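Local coordinates for protein SsfX3 (PDB 3SKV) that probably transfers a salicylyl group onto an intermediate of tetracycline biosynthesis, using an SGNH/GDSL-type fold joined to a jelly-roll domain, at residues R33-S36 against A41-Y44; E65-Y70 against G74-L79; V123-E128 against D146-G151; L250-S255 against A268-F273; P285-S290 against A376-L381. The protein carries 1 engineered substitution. One frame throughout, in Å; residues are numbered along the deposited sequence.

Interaction 1 (R33-S36 against A41-Y44); sequences RSVS and ALTY
Ser-36 and Leu-42 bring the two backbones nearest each other, with CA atoms 8.9 Å apart, and no hydrogen bond joins the segments. The spacing fits the jelly-roll fold, because the strands belong to different sheets. Strand 33-35 is an edge strand of a four-stranded antiparallel sheet, bonded to strand 164-172. Strand 43-45 pairs with strand 86-91 in the other sheet. The chain crosses between the sheets through the loop 36-42.

Leu-42 carries the contact from its side. Its CG lies anti to the carbonyl carbon (chi1 -46°), which sends CD1 toward the end of the first strand. There CD1 meets one methyl, CG1 of Val-35, at 4.2 Å. This is loose van der Waals packing of two buried residues. Val-35 also packs on Val-170, Leu-172 and Leu-178, while Leu-42 rests on Leu-87 and Leu-89. The pair is thus part of the apolar filling between the sheets.

The polar ends turn to other partners. Ser-36 OG bonds to Thr-38 OG1, and Tyr-44 OH bonds to Pro-37 O, which ties the connecting loop back to the second strand. The closest approach of the segments is between Leu-42 CD1 and the backbone oxygen Ser-36 O, at 3.4 Å.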
# COMPACT_ATOMS: atom_id res chain seq x y z
N ARG A 33 -18.56 -17.04 19.66
CA ARG A 33 -18.55 -15.62 19.95
C ARG A 33 -18.66 -14.82 18.63
O ARG A 33 -17.81 -14.95 17.77
CB ARG A 33 -17.29 -15.24 20.75
CG ARG A 33 -17.38 -13.85 21.34
CD ARG A 33 -16.08 -13.36 21.92
NE ARG A 33 -16.20 -11.96 22.29
CZ ARG A 33 -15.47 -11.36 23.22
NH1 ARG A 33 -14.56 -12.04 23.90
NH2 ARG A 33 -15.66 -10.08 23.50
N SER A 34 -19.75 -14.08 18.45
CA SER A 34 -19.98 -13.25 17.27
C SER A 34 -19.44 -11.85 17.54
O SER A 34 -19.73 -11.27 18.57
CB SER A 34 -21.45 -13.19 16.91
OG SER A 34 -21.60 -12.41 15.74
N VAL A 35 -18.62 -11.34 16.62
CA VAL A 35 -17.96 -10.05 16.77
C VAL A 35 -18.32 -9.12 15.61
O VAL A 35 -18.09 -9.46 14.45
CB VAL A 35 -16.41 -10.21 16.93
CG1 VAL A 35 -15.70 -8.85 17.11
CG2 VAL A 35 -16.06 -11.19 18.08
N SER A 36 -18.83 -7.93 15.94
CA SER A 36 -19.15 -6.94 14.91
C SER A 36 -17.86 -6.42 14.27
O SER A 36 -16.88 -6.23 14.99
CB SER A 36 -19.92 -5.77 15.50
OG SER A 36 -19.93 -4.67 14.60
N ALA A 41 -12.61 -3.51 20.07
CA ALA A 41 -11.37 -4.29 20.22
C ALA A 41 -10.65 -4.44 18.86
O ALA A 41 -9.45 -4.72 18.85
CB ALA A 41 -11.64 -5.66 20.85
N LEU A 42 -11.38 -4.24 17.73
CA LEU A 42 -10.79 -4.33 16.38
C LEU A 42 -10.11 -3.04 15.96
O LEU A 42 -10.60 -1.95 16.25
CB LEU A 42 -11.78 -4.80 15.28
CG LEU A 42 -12.69 -6.02 15.60
CD1 LEU A 42 -13.56 -6.37 14.43
CD2 LEU A 42 -11.91 -7.24 16.07
N THR A 43 -8.95 -3.19 15.31
CA THR A 43 -8.14 -2.12 14.77
C THR A 43 -7.89 -2.44 13.30
O THR A 43 -7.43 -3.54 12.97
CB THR A 43 -6.78 -1.97 15.56
OG1 THR A 43 -7.01 -1.85 16.96
CG2 THR A 43 -5.97 -0.78 15.09
N TYR A 44 -8.18 -1.48 12.42
CA TYR A 44 -7.92 -1.57 10.99
C TYR A 44 -6.70 -0.71 10.75
O TYR A 44 -6.71 0.48 11.03
CB TYR A 44 -9.10 -1.10 10.15
CG TYR A 44 -10.31 -2.00 10.28
CD1 TYR A 44 -11.21 -1.84 11.34
CD2 TYR A 44 -10.56 -3.01 9.36
CE1 TYR A 44 -12.30 -2.68 11.49
CE2 TYR A 44 -11.68 -3.84 9.48
CZ TYR A 44 -12.55 -3.66 10.55
OH TYR A 44 -13.62 -4.50 10.69

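Interaction 2 (E65-Y70 against G74-L79)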
# COMPACT_ATOMS: atom_id res chain seq x y z
N GLU A 65 -16.57 9.55 2.21
CA GLU A 65 -17.56 10.63 2.03
C GLU A 65 -17.10 11.69 0.99
O GLU A 65 -17.93 12.31 0.34
CB GLU A 65 -17.92 11.27 3.39
CG GLU A 65 -16.74 11.84 4.19
CD GLU A 65 -15.91 10.88 5.04
OE1 GLU A 65 -15.19 10.04 4.46
OE2 GLU A 65 -15.95 11.00 6.29
N ASP A 66 -15.78 11.83 0.80
CA ASP A 66 -15.15 12.79 -0.12
C ASP A 66 -14.49 12.13 -1.31
O ASP A 66 -13.68 12.78 -1.96
CB ASP A 66 -14.07 13.60 0.64
CG ASP A 66 -14.54 14.39 1.84
OD1 ASP A 66 -15.70 14.87 1.83
OD2 ASP A 66 -13.72 14.58 2.77
N ALA A 67 -14.79 10.84 -1.60
CA ALA A 67 -14.13 10.10 -2.69
C ALA A 67 -14.12 10.82 -4.05
O ALA A 67 -13.13 10.75 -4.80
CB ALA A 67 -14.74 8.72 -2.83
N TYR A 68 -15.21 11.54 -4.34
CA TYR A 68 -15.43 12.32 -5.56
C TYR A 68 -14.34 13.39 -5.81
O TYR A 68 -14.11 13.79 -6.95
CB TYR A 68 -16.84 12.95 -5.51
CG TYR A 68 -17.01 14.06 -4.48
CD1 TYR A 68 -17.33 13.76 -3.15
CD2 TYR A 68 -16.94 15.40 -4.84
CE1 TYR A 68 -17.51 14.77 -2.20
CE2 TYR A 68 -17.09 16.42 -3.90
CZ TYR A 68 -17.37 16.10 -2.58
OH TYR A 68 -17.53 17.13 -1.66
N LEU A 69 -13.73 13.89 -4.73
CA LEU A 69 -12.70 14.90 -4.70
C LEU A 69 -11.35 14.33 -5.15
O LEU A 69 -10.53 15.05 -5.72
CB LEU A 69 -12.57 15.41 -3.26
CG LEU A 69 -13.22 16.74 -2.85
CD1 LEU A 69 -13.98 17.41 -3.94
CD2 LEU A 69 -14.01 16.59 -1.62
N TYR A 70 -11.15 13.03 -4.96
CA TYR A 70 -9.87 12.39 -5.26
C TYR A 70 -9.74 11.83 -6.64
O TYR A 70 -8.62 11.80 -7.16
CB TYR A 70 -9.57 11.31 -4.23
CG TYR A 70 -9.46 11.87 -2.84
CD1 TYR A 70 -10.59 12.06 -2.05
CD2 TYR A 70 -8.22 12.25 -2.32
CE1 TYR A 70 -10.49 12.60 -0.77
CE2 TYR A 70 -8.11 12.79 -1.04
CZ TYR A 70 -9.25 12.95 -0.26
OH TYR A 70 -9.15 13.51 0.99
N GLY A 74 -15.40 6.66 -12.26
CA GLY A 74 -14.89 5.33 -12.63
C GLY A 74 -13.75 4.89 -11.74
O GLY A 74 -13.82 3.83 -11.11
N SER A 75 -12.71 5.73 -11.65
CA SER A 75 -11.49 5.53 -10.86
C SER A 75 -11.73 5.36 -9.32
O SER A 75 -10.89 4.75 -8.66
CB SER A 75 -10.51 6.67 -11.13
OG SER A 75 -9.22 6.24 -11.54
N VAL A 76 -12.85 5.89 -8.76
CA VAL A 76 -13.20 5.90 -7.33
C VAL A 76 -13.01 4.57 -6.57
O VAL A 76 -12.48 4.56 -5.46
CB VAL A 76 -14.56 6.61 -7.08
CG1 VAL A 76 -15.28 6.09 -5.84
CG2 VAL A 76 -14.36 8.12 -6.99
N GLY A 77 -13.39 3.47 -7.23
CA GLY A 77 -13.29 2.11 -6.73
C GLY A 77 -11.91 1.74 -6.21
O GLY A 77 -11.81 1.01 -5.22
N ARG A 78 -10.86 2.28 -6.88
CA ARG A 78 -9.44 2.09 -6.53
C ARG A 78 -9.14 2.47 -5.07
O ARG A 78 -8.32 1.82 -4.44
CB ARG A 78 -8.51 2.88 -7.49
CG ARG A 78 -8.60 2.45 -8.95
CD ARG A 78 -8.08 3.52 -9.90
NE ARG A 78 -6.64 3.43 -10.12
CZ ARG A 78 -6.06 3.46 -11.32
NH1 ARG A 78 -6.80 3.57 -12.42
NH2 ARG A 78 -4.74 3.38 -11.44
N LEU A 79 -9.84 3.51 -4.53
CA LEU A 79 -9.70 3.98 -3.15
C LEU A 79 -10.15 2.94 -2.11
O LEU A 79 -9.64 2.97 -0.98
CB LEU A 79 -10.49 5.28 -2.95
CG LEU A 79 -9.89 6.64 -3.37
CD1 LEU A 79 -8.43 6.58 -3.81
CD2 LEU A 79 -10.80 7.39 -4.33
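Ala-67 O takes a hydrogen bond from Tyr-70 N at 3.0 Å and is also met by methyl groups of Val-76 and Leu-79. It sits where two short helical turns pack together. Residues 67-70 form a weakly bonded helix, and 74-79 have helical backbone angles. Both turns follow strand 56-60 and precede strand 86-91 in the N-terminal domain, whose sheets form the jelly roll.

The second segment has bonds of the same short span. Arg-78 N bonds to Ser-75 O, and Leu-79 N to Val-76 O. No hydrogen bond crosses the contact; the turns meet mainly through apolar atoms.

Val-76 touches Ala-67 with both branches. Its CG1, anti to the backbone N (chi1 152°), lies 4.0 Å from Ala-67 CB. Its CG2 comes 3.6 Å from Ala-67 O. Leu-79 comes in beside it. Its CD2 lies 4.1 Å from Ala-67 O. The Tyr-70 ring itself leads away from Leu-79, and one edge of it meets Ala-67 O in the ring plane.

Trp-60 of strand 56-60 packs on Ala-67, Val-76 and Leu-79. The far sides reach the GDSL-family part of the chain: Arg-78 makes a salt bridge to Asp-228 and a bond to Phe-225 O, and Leu-69 and Tyr-70 touch Met-235 of helix 234-242. The contact therefore lies at the junction of the two parts. Leu-79 CD2 also lies 4.1 Å from Tyr-70 CB.

Interaction 3 (V123-E128 against D146-G151); sequences VLVDGE and DGLPAG
Val-125 makes the main apolar contact, with one methyl for each of two neighbours. CG1, anti to the backbone N (chi1 172°), meets CG and CD of the Pro-149 ring, both at 3.9 Å. CG2, anti to the carbonyl carbon, lies 3.8 Å from CD2 of Leu-148. The same CD2 reaches CG1 of Val-123 at 4.2 Å, so one leucine methyl spans two valines on one side of the strand. Leu-148 and Val-123 are buried, whereas Pro-149 lies at the exposed margin.

No hydrogen bond crosses between the segments. Val-125 N bonds to Glu-128 O at 2.8 Å, and Glu-128 N bonds back to Val-125 O at 3.1 Å. These close a type I' turn with Asp-126 and Gly-127 at its corners. In the loop, Gly-147 N reaches Asp-146 OD1 at 2.8 Å. The oxygen is met on its anti side, 24° out of the carboxylate plane, and the N-H angle is bent to 139°.

Outside, Asp-126 OD1 accepts Leu-154 N. Lys-153 NZ bonds to Pro-149 O and Gly-151 O.

Strands 120-125 and 128-134 form a tight beta hairpin. It packs on the loop that carries the chain from one jelly-roll sheet, at strand 141-145, to the other, at strand 153-158.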
# COMPACT_ATOMS: atom_id res chain seq x y z
N VAL A 123 -3.20 -14.60 6.97
CA VAL A 123 -3.45 -14.65 8.40
C VAL A 123 -2.06 -14.77 9.06
O VAL A 123 -1.34 -15.77 8.89
CB VAL A 123 -4.41 -15.81 8.82
CG1 VAL A 123 -4.71 -15.76 10.31
CG2 VAL A 123 -5.72 -15.79 8.01
N LEU A 124 -1.67 -13.70 9.77
CA LEU A 124 -0.42 -13.68 10.51
C LEU A 124 -0.72 -13.84 11.99
O LEU A 124 -1.72 -13.27 12.48
CB LEU A 124 0.35 -12.39 10.26
CG LEU A 124 1.35 -12.41 9.10
CD1 LEU A 124 0.65 -12.51 7.77
CD2 LEU A 124 2.21 -11.20 9.14
N VAL A 125 0.08 -14.64 12.68
CA VAL A 125 -0.06 -14.88 14.11
C VAL A 125 1.28 -14.48 14.74
O VAL A 125 2.30 -15.12 14.47
CB VAL A 125 -0.47 -16.34 14.42
CG1 VAL A 125 -0.42 -16.63 15.92
CG2 VAL A 125 -1.86 -16.64 13.86
N ASP A 126 1.27 -13.43 15.56
CA ASP A 126 2.48 -12.87 16.18
C ASP A 126 3.59 -12.59 15.13
O ASP A 126 4.73 -12.99 15.30
CB ASP A 126 2.98 -13.71 17.38
CG ASP A 126 2.01 -13.83 18.57
OD1 ASP A 126 1.22 -12.88 18.80
OD2 ASP A 126 2.10 -14.85 19.30
N GLY A 127 3.20 -11.95 14.03
CA GLY A 127 4.09 -11.56 12.93
C GLY A 127 4.54 -12.66 12.00
O GLY A 127 5.37 -12.42 11.11
N GLU A 128 4.04 -13.88 12.18
CA GLU A 128 4.43 -15.00 11.33
C GLU A 128 3.25 -15.47 10.53
O GLU A 128 2.16 -15.56 11.08
CB GLU A 128 5.03 -16.12 12.17
CG GLU A 128 6.47 -15.85 12.56
CD GLU A 128 7.14 -16.98 13.32
OE1 GLU A 128 7.45 -18.02 12.69
OE2 GLU A 128 7.35 -16.83 14.54
N ASP A 146 -9.05 -22.53 10.79
CA ASP A 146 -9.00 -23.37 11.98
C ASP A 146 -7.56 -23.70 12.21
O ASP A 146 -6.73 -23.45 11.35
CB ASP A 146 -9.84 -24.65 11.77
CG ASP A 146 -10.36 -25.31 13.03
OD1 ASP A 146 -9.78 -25.06 14.13
OD2 ASP A 146 -11.32 -26.11 12.93
N GLY A 147 -7.27 -24.24 13.36
CA GLY A 147 -5.92 -24.67 13.70
C GLY A 147 -4.90 -23.57 13.86
O GLY A 147 -3.81 -23.68 13.31
N LEU A 148 -5.27 -22.51 14.57
CA LEU A 148 -4.37 -21.41 14.92
C LEU A 148 -3.82 -21.79 16.29
O LEU A 148 -4.48 -22.56 17.00
CB LEU A 148 -5.11 -20.06 15.02
CG LEU A 148 -5.62 -19.45 13.72
CD1 LEU A 148 -6.37 -18.17 13.99
CD2 LEU A 148 -4.48 -19.18 12.77
N PRO A 149 -2.64 -21.26 16.70
CA PRO A 149 -2.12 -21.59 18.04
C PRO A 149 -3.09 -21.26 19.17
O PRO A 149 -3.85 -20.30 19.07
CB PRO A 149 -0.86 -20.71 18.17
CG PRO A 149 -0.47 -20.42 16.77
CD PRO A 149 -1.73 -20.33 16.00
N ALA A 150 -3.07 -22.08 20.23
CA ALA A 150 -3.90 -21.83 21.40
C ALA A 150 -3.20 -20.75 22.22
O ALA A 150 -1.98 -20.53 22.08
CB ALA A 150 -4.04 -23.11 22.21
N GLY A 151 -3.96 -20.06 23.06
CA GLY A 151 -3.37 -19.03 23.90
C GLY A 151 -3.46 -17.66 23.29
O GLY A 151 -3.71 -17.53 22.08

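Interaction 4 (L250-S255 against A268-F273)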
# COMPACT_ATOMS: atom_id res chain seq x y z
N LEU A 250 7.55 9.31 -1.06
CA LEU A 250 6.85 9.67 -2.29
C LEU A 250 7.68 9.26 -3.49
O LEU A 250 8.82 9.71 -3.61
CB LEU A 250 6.63 11.22 -2.35
CG LEU A 250 6.16 11.97 -1.08
CD1 LEU A 250 6.22 13.45 -1.31
CD2 LEU A 250 4.72 11.58 -0.69
N ARG A 251 7.12 8.46 -4.39
CA ARG A 251 7.83 8.12 -5.62
C ARG A 251 7.03 8.56 -6.81
O ARG A 251 5.91 8.10 -7.02
CB ARG A 251 8.22 6.65 -5.73
CG ARG A 251 9.57 6.55 -6.42
CD ARG A 251 9.95 5.19 -6.93
NE ARG A 251 9.33 4.13 -6.16
CZ ARG A 251 9.81 3.63 -5.04
NH1 ARG A 251 10.98 4.05 -4.56
NH2 ARG A 251 9.14 2.70 -4.38
N VAL A 252 7.55 9.53 -7.53
CA VAL A 252 6.84 10.15 -8.67
C VAL A 252 7.74 10.37 -9.88
O VAL A 252 8.96 10.22 -9.76
CB VAL A 252 6.14 11.46 -8.20
CG1 VAL A 252 4.99 11.14 -7.24
CG2 VAL A 252 7.14 12.44 -7.55
N GLY A 253 7.15 10.76 -11.01
CA GLY A 253 7.85 11.03 -12.25
C GLY A 253 7.23 10.36 -13.46
O GLY A 253 6.56 11.01 -14.25
N THR A 254 7.44 9.04 -13.59
CA THR A 254 6.99 8.19 -14.71
C THR A 254 5.52 8.21 -15.03
O THR A 254 5.17 8.31 -16.20
CB THR A 254 7.61 6.78 -14.63
OG1 THR A 254 9.03 6.96 -14.70
CG2 THR A 254 7.16 5.85 -15.78
N SER A 255 4.66 8.15 -14.03
CA SER A 255 3.20 8.24 -14.18
C SER A 255 2.81 9.50 -15.00
O SER A 255 1.91 9.42 -15.84
CB SER A 255 2.52 8.27 -12.81
OG SER A 255 3.04 7.24 -11.98
N ALA A 268 6.99 22.66 -9.63
CA ALA A 268 6.06 23.46 -8.83
C ALA A 268 5.07 22.56 -8.08
O ALA A 268 4.81 22.80 -6.89
CB ALA A 268 5.30 24.43 -9.70
N ASN A 269 4.56 21.51 -8.75
CA ASN A 269 3.62 20.58 -8.13
C ASN A 269 4.26 19.79 -7.01
O ASN A 269 3.60 19.55 -6.00
CB ASN A 269 2.97 19.66 -9.17
CG ASN A 269 2.05 20.34 -10.18
OD1 ASN A 269 1.81 19.82 -11.27
ND2 ASN A 269 1.48 21.49 -9.84
N LEU A 270 5.55 19.41 -7.17
CA LEU A 270 6.30 18.66 -6.17
C LEU A 270 6.64 19.53 -4.95
O LEU A 270 6.43 19.10 -3.80
CB LEU A 270 7.55 18.03 -6.81
CG LEU A 270 8.40 17.08 -5.96
CD1 LEU A 270 7.53 16.07 -5.15
CD2 LEU A 270 9.47 16.39 -6.80
N VAL A 271 7.12 20.76 -5.20
CA VAL A 271 7.41 21.74 -4.14
C VAL A 271 6.10 21.97 -3.34
O VAL A 271 6.09 21.78 -2.12
CB VAL A 271 8.00 23.05 -4.72
CG1 VAL A 271 7.84 24.20 -3.74
CG2 VAL A 271 9.46 22.86 -5.12
N GLY A 272 5.02 22.28 -4.05
CA GLY A 272 3.69 22.49 -3.47
C GLY A 272 3.24 21.31 -2.65
O GLY A 272 2.78 21.48 -1.52
N PHE A 273 3.43 20.09 -3.18
CA PHE A 273 3.08 18.83 -2.52
C PHE A 273 3.73 18.67 -1.14
O PHE A 273 3.03 18.39 -0.16
CB PHE A 273 3.42 17.65 -3.43
CG PHE A 273 2.64 16.38 -3.17
CD1 PHE A 273 1.43 16.13 -3.83
CD2 PHE A 273 3.16 15.38 -2.35
CE1 PHE A 273 0.74 14.92 -3.63
CE2 PHE A 273 2.46 14.18 -2.14
CZ PHE A 273 1.24 13.97 -2.77
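A beta-alpha-beta unit of the SGNH-type alpha/beta fold contains this contact: Leu-250 and Val-252 of strand 247-252 face Leu-270 and Phe-273 of helix 266-278. The helix then leads on to strand 286-290, the parallel neighbour in the sheet.

Leu-250 meets the Phe-273 ring at its edge. Its CD2 lies near the ring plane, 3.7 Å from Phe-273 CE2. The other methyl, CD1, is 3.8 Å from Phe-273 CD2. The leucine thus spans the CD2-CE2 bond, and its axis is set at a slant to that of the phenylalanine. Phe-273 has CG anti to the backbone N (chi1 -156°), which carries the ring from the helix toward the sheet.

The second pair is looser. Val-252 CG2 and Leu-270 CD1 are 4.4 Å apart. No hydrogen bond crosses, and all four residues are buried.

After Val-252 the chain turns sharply. Gly-253 has a phi of 131°, an angle suited to glycine, and it is the N-cap of helix 254-257. Thr-254 N is bonded to Ser-291 OG. Arg-251 leaves the strand away from this contact and forms a salt bridge with Asp-193, part of a sequence resembling the GDSL signature.

Around the four residues, Phe-273 meets the Tyr-191 ring of strand 187-192, and Ile-240 and Ala-237 of helix 234-242. Leu-270 rests on Val-315 and Val-318 of helix 308-324. Helix 266-278 therefore lies between helices 234-242 and 308-324 and packs on the central strand of the five-stranded sheet.

Interaction 5 (P285-S290 against A376-L381); sequences PIVLGS and AALGVL
Val-380 faces both Pro-285 and Val-287, and its two methyls share the work. CG1 is anti to the carbonyl carbon (chi1 -54°) and lies 3.6 Å from CB of the Pro-285 ring. CG2 stands between the backbone N and the carbonyl carbon, and comes 4.1 Å from Val-287 CG2. Val-287 CG2 is also 4.2 Å from Val-380 CG1, so it faces both branches.

Val-287 likewise splits its branches. CG1 points to Leu-378 and meets its CD1 at 3.9 Å. The two side chains meet at a slant, not end on. Leu-378 thus covers one side of Val-287, and Val-380 the other branch.

A turn places these two residues. Gly-379 follows helix 361-377 in a Schellman motif, with a positive phi of 82°, and Gly-379 N bonds to Ala-376 O at 2.8 Å. Leu-378 and Val-380, on either side of the glycine, both point to the strand.

Strand 286-290 is the fourth of five in the parallel sheet of the SGNH-type fold. Ile-286 and Leu-288 point to the other face and pack on helix 266-278. Val-380 also touches Leu-247 and His-331, on the strands flanking 286-290.

No hydrogen bond links the segments. The chain at and just after the end of the last helix meets this strand through aliphatic side chains alone, so the contact is van der Waals in kind.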
# COMPACT_ATOMS: atom_id res chain seq x y z
N PRO A 285 10.67 12.88 8.46
CA PRO A 285 11.49 12.59 7.27
C PRO A 285 10.61 12.32 6.04
O PRO A 285 9.74 11.45 6.08
CB PRO A 285 12.29 11.33 7.67
CG PRO A 285 12.12 11.18 9.14
CD PRO A 285 10.85 11.85 9.51
N ILE A 286 10.81 13.12 4.99
CA ILE A 286 10.13 12.98 3.70
C ILE A 286 11.18 12.52 2.70
O ILE A 286 12.22 13.18 2.51
CB ILE A 286 9.40 14.28 3.22
CG1 ILE A 286 8.27 14.70 4.19
CG2 ILE A 286 8.85 14.07 1.77
CD1 ILE A 286 7.70 16.06 3.87
N VAL A 287 10.93 11.35 2.11
CA VAL A 287 11.81 10.76 1.13
C VAL A 287 11.21 10.97 -0.24
O VAL A 287 10.13 10.47 -0.56
CB VAL A 287 12.12 9.28 1.45
CG1 VAL A 287 13.03 8.68 0.41
CG2 VAL A 287 12.75 9.16 2.83
N LEU A 288 11.91 11.76 -1.03
CA LEU A 288 11.56 12.13 -2.40
C LEU A 288 12.23 11.15 -3.34
O LEU A 288 13.46 11.18 -3.56
CB LEU A 288 12.04 13.55 -2.64
CG LEU A 288 10.96 14.59 -2.80
CD1 LEU A 288 9.80 14.42 -1.81
CD2 LEU A 288 11.55 15.96 -2.75
N GLY A 289 11.43 10.23 -3.83
CA GLY A 289 11.90 9.17 -4.69
C GLY A 289 11.67 9.43 -6.16
O GLY A 289 10.57 9.75 -6.57
N SER A 290 12.73 9.29 -6.94
CA SER A 290 12.61 9.37 -8.38
C SER A 290 12.11 8.01 -8.79
O SER A 290 12.32 7.03 -8.07
CB SER A 290 13.95 9.68 -9.05
OG SER A 290 14.94 8.75 -8.68
N ALA A 376 18.01 3.48 5.00
CA ALA A 376 18.94 3.46 6.13
C ALA A 376 20.14 4.35 5.78
O ALA A 376 20.57 5.13 6.62
CB ALA A 376 19.40 2.04 6.42
N ALA A 377 20.63 4.29 4.52
CA ALA A 377 21.77 5.12 4.06
C ALA A 377 21.44 6.60 4.20
O ALA A 377 22.32 7.40 4.51
CB ALA A 377 22.13 4.79 2.61
N LEU A 378 20.15 6.97 4.01
CA LEU A 378 19.68 8.36 4.17
C LEU A 378 19.56 8.76 5.65
O LEU A 378 19.41 9.93 5.96
CB LEU A 378 18.33 8.59 3.48
CG LEU A 378 18.24 8.38 1.98
CD1 LEU A 378 16.79 8.38 1.54
CD2 LEU A 378 19.01 9.43 1.22
N GLY A 379 19.60 7.77 6.55
CA GLY A 379 19.49 8.01 7.98
C GLY A 379 18.06 8.16 8.49
O GLY A 379 17.87 8.63 9.61
N VAL A 380 17.05 7.75 7.70
CA VAL A 380 15.64 7.84 8.08
C VAL A 380 15.19 6.54 8.78
O VAL A 380 14.18 6.55 9.50
CB VAL A 380 14.69 8.25 6.91
CG1 VAL A 380 15.14 9.55 6.25
CG2 VAL A 380 14.54 7.13 5.88
N LEU A 381 15.96 5.45 8.59
CA LEU A 381 15.73 4.14 9.15
C LEU A 381 16.89 3.81 10.09
O LEU A 381 18.04 4.04 9.71
CB LEU A 381 15.64 3.10 8.02
CG LEU A 381 14.28 2.48 7.73
CD1 LEU A 381 13.15 3.48 7.87
CD2 LEU A 381 14.26 1.80 6.39

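In the fold
From the N terminus the contacts come in series; none encloses or crosses another. Interaction 1 closes the loop 36-42 and joins the two jelly-roll sheets. Interaction 2 spans three residues and packs two turns near the GDSL-family part. Interaction 3 spans 17 residues, about 16 Å from interaction 1 between centres, and both reach the six-stranded sheet. Interaction 4 spans 12 residues and joins a strand of the parallel sheet to helix 266-278. Interaction 5 brings the end of the last helix back across 85 residues. Interactions 4 and 5 touch through neighbouring strands, where Leu-250 N lies 2.9 Å from Val-287 O, a probable hydrogen bond. Their helices cover opposite faces of that sheet.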